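Local atomic coordinates of ribosome inactivating type 1 protein (Iris hollandica, PDB entry 3MVG), a protein that belongs to the type 1 ribosome-inactivating proteins, the single-chain members of the ribosome-inactivating protein family. Residues Gly109-Val114 against Ser147-Leu152. Numbering follows the deposited sequence.
Sequences GALQNV and SVARSL
Ala-149 presents its methyl group to helix 108-115 and meets both backbone and side chain there: CB sits 3.4 Å from the carbonyl O of Leu-111 and 3.6 Å from CG1 of Val-114. The valine lies against this methyl with CB and CG1 together; CG1, anti to the backbone N (chi1 176°), is the branch on that side. Leu-111, one turn earlier on the same helix, brings its CD2 branch alongside the backbone of helix 146-164, 4.1 Å from CA of Ala-149 and 4.1 Å from CB of Leu-152. Further along, the same leucine touches Ile-153 and Ile-156, while Phe-104 packs on it from a loop. With a residue as small as alanine at the crossing, the axes of segments 109-114 and 147-152 approach to 8.1 Å, their N-to-C directions 132° apart. Away from this interface, Ser-151 and Ser-147 touch helix 126-138; Ser-151 OG also donates to Ser-147 O, which already accepts the backbone N-H of Ser-151. This is helix-helix packing of short helix 108-115 on long helix 146-164, within the ribosome-inactivating protein family region. Mostly apolar side chains, plus one methyl on a carbonyl O, make it; it rests on shape and burial, with no directional bond between the segments.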
ATOM      1  N   GLY A 109     -24.320   8.170  -6.357  1.00 13.52           N
ATOM      2  CA  GLY A 109     -25.505   8.998  -6.118  1.00 13.66           C
ATOM      3  C   GLY A 109     -26.742   8.128  -5.968  1.00 13.39           C
ATOM      4  O   GLY A 109     -27.501   8.270  -5.014  1.00 13.72           O
ATOM      5  N   ALA A 110     -26.945   7.226  -6.921  1.00 13.31           N
ATOM      6  CA  ALA A 110     -28.094   6.322  -6.873  1.00 13.21           C
ATOM      7  C   ALA A 110     -27.993   5.355  -5.693  1.00 12.85           C
ATOM      8  O   ALA A 110     -28.964   5.148  -4.964  1.00 12.68           O
ATOM      9  CB  ALA A 110     -28.213   5.549  -8.163  1.00 13.83           C
ATOM     10  N   LEU A 111     -26.819   4.753  -5.504  1.00 12.22           N
ATOM     11  CA  LEU A 111     -26.650   3.787  -4.414  1.00 12.03           C
ATOM     12  C   LEU A 111     -26.871   4.419  -3.050  1.00 12.23           C
ATOM     13  O   LEU A 111     -27.544   3.839  -2.197  1.00 12.56           O
ATOM     14  CB  LEU A 111     -25.266   3.139  -4.470  1.00 12.08           C
ATOM     15  CG  LEU A 111     -24.985   2.214  -5.649  1.00 11.89           C
ATOM     16  CD1 LEU A 111     -23.487   1.937  -5.727  1.00 12.43           C
ATOM     17  CD2 LEU A 111     -25.763   0.915  -5.526  1.00 13.08           C
ATOM     18  N   GLN A 112     -26.292   5.602  -2.842  1.00 12.64           N
ATOM     19  CA  GLN A 112     -26.421   6.297  -1.560  1.00 13.62           C
ATOM     20  C   GLN A 112     -27.851   6.743  -1.268  1.00 13.98           C
ATOM     21  O   GLN A 112     -28.295   6.717  -0.120  1.00 14.69           O
ATOM     22  CB  GLN A 112     -25.434   7.463  -1.469  1.00 13.38           C
ATOM     23  CG  GLN A 112     -24.007   6.935  -1.337  1.00 13.37           C
ATOM     24  CD  GLN A 112     -22.909   7.979  -1.473  1.00 14.92           C
ATOM     25  OE1 GLN A 112     -21.774   7.719  -1.097  1.00 15.61           O
ATOM     26  NE2 GLN A 112     -23.228   9.144  -2.032  1.00 17.81           N
ATOM     27  N   ASN A 113     -28.570   7.131  -2.314  1.00 14.44           N
ATOM     28  CA  ASN A 113     -29.979   7.457  -2.166  1.00 15.13           C
ATOM     29  C   ASN A 113     -30.783   6.247  -1.692  1.00 14.73           C
ATOM     30  O   ASN A 113     -31.556   6.346  -0.737  1.00 15.15           O
ATOM     31  CB  ASN A 113     -30.548   7.994  -3.476  1.00 16.19           C
ATOM     32  CG  ASN A 113     -32.022   8.324  -3.374  1.00 18.64           C
ATOM     33  OD1 ASN A 113     -32.413   9.263  -2.675  0.80 21.93           O
ATOM     34  ND2 ASN A 113     -32.848   7.548  -4.061  0.90 21.87           N
ATOM     35  N   VAL A 114     -30.589   5.103  -2.342  1.00 14.29           N
ATOM     36  CA  VAL A 114     -31.322   3.889  -1.976  1.00 13.83           C
ATOM     37  C   VAL A 114     -30.903   3.368  -0.589  1.00 14.02           C
ATOM     38  O   VAL A 114     -31.748   2.924   0.190  1.00 14.25           O
ATOM     39  CB  VAL A 114     -31.209   2.806  -3.080  1.00 13.65           C
ATOM     40  CG1 VAL A 114     -31.886   1.510  -2.662  1.00 13.91           C
ATOM     41  CG2 VAL A 114     -31.831   3.321  -4.374  1.00 14.08           C
ATOM     42  N   SER A 147     -30.802  -2.418   1.770  1.00 12.11           N
ATOM     43  CA  SER A 147     -29.625  -3.200   2.160  1.00 11.66           C
ATOM     44  C   SER A 147     -28.844  -3.726   0.968  1.00 11.28           C
ATOM     45  O   SER A 147     -27.655  -4.024   1.102  1.00 11.03           O
ATOM     46  CB  SER A 147     -30.017  -4.350   3.090  1.00 12.05           C
ATOM     47  OG  SER A 147     -30.775  -5.328   2.400  1.00 12.76           O
ATOM     48  N   VAL A 148     -29.491  -3.841  -0.189  1.00 10.75           N
ATOM     49  CA  VAL A 148     -28.796  -4.233  -1.414  1.00 10.75           C
ATOM     50  C   VAL A 148     -27.862  -3.105  -1.839  1.00 10.48           C
ATOM     51  O   VAL A 148     -26.676  -3.324  -2.099  1.00 10.23           O
ATOM     52  CB  VAL A 148     -29.779  -4.565  -2.554  1.00 10.82           C
ATOM     53  CG1 VAL A 148     -29.034  -4.912  -3.848  1.00 10.88           C
ATOM     54  CG2 VAL A 148     -30.660  -5.718  -2.151  1.00 12.33           C
ATOM     55  N   ALA A 149     -28.386  -1.884  -1.900  1.00 10.67           N
ATOM     56  CA  ALA A 149     -27.559  -0.734  -2.235  1.00 10.49           C
ATOM     57  C   ALA A 149     -26.431  -0.543  -1.225  1.00 10.78           C
ATOM     58  O   ALA A 149     -25.287  -0.287  -1.613  1.00 10.64           O
ATOM     59  CB  ALA A 149     -28.412   0.524  -2.339  1.00 10.99           C
ATOM     60  N   ARG A 150     -26.737  -0.681   0.066  1.00 10.63           N
ATOM     61  CA  ARG A 150     -25.704  -0.530   1.087  1.00 10.88           C
ATOM     62  C   ARG A 150     -24.583  -1.557   0.887  1.00 10.15           C
ATOM     63  O   ARG A 150     -23.392  -1.229   0.943  1.00 10.63           O
ATOM     64  CB  ARG A 150     -26.290  -0.679   2.490  1.00 11.11           C
ATOM     65  CG  ARG A 150     -25.334  -0.207   3.568  1.00 12.30           C
ATOM     66  CD  ARG A 150     -25.675  -0.782   4.935  1.00 14.30           C
ATOM     67  NE  ARG A 150     -24.803  -0.226   5.970  1.00 15.83           N
ATOM     68  CZ  ARG A 150     -23.548  -0.625   6.200  1.00 15.91           C
ATOM     69  NH1 ARG A 150     -22.993  -1.593   5.474  1.00 16.86           N
ATOM     70  NH2 ARG A 150     -22.837  -0.038   7.150  1.00 17.49           N
ATOM     71  N   SER A 151     -24.975  -2.802   0.628  1.00 10.08           N
ATOM     72  CA  SER A 151     -24.005  -3.884   0.448  1.00  9.77           C
ATOM     73  C   SER A 151     -23.169  -3.694  -0.805  1.00  9.40           C
ATOM     74  O   SER A 151     -21.964  -3.959  -0.795  1.00  9.30           O
ATOM     75  CB  SER A 151     -24.702  -5.240   0.448  1.00 10.16           C
ATOM     76  OG  SER A 151     -25.344  -5.447   1.706  1.00 10.77           O
ATOM     77  N   LEU A 152     -23.791  -3.207  -1.874  1.00  9.30           N
ATOM     78  CA  LEU A 152     -23.062  -2.899  -3.099  1.00  9.67           C
ATOM     79  C   LEU A 152     -22.066  -1.759  -2.917  1.00  9.63           C
ATOM     80  O   LEU A 152     -20.983  -1.795  -3.481  1.00  9.96           O
ATOM     81  CB  LEU A 152     -24.021  -2.620  -4.252  1.00  9.96           C
ATOM     82  CG  LEU A 152     -24.698  -3.857  -4.842  1.00 10.16           C
ATOM     83  CD1 LEU A 152     -25.829  -3.440  -5.772  1.00 12.33           C
ATOM     84  CD2 LEU A 152     -23.710  -4.772  -5.565  1.00 12.10           C
TER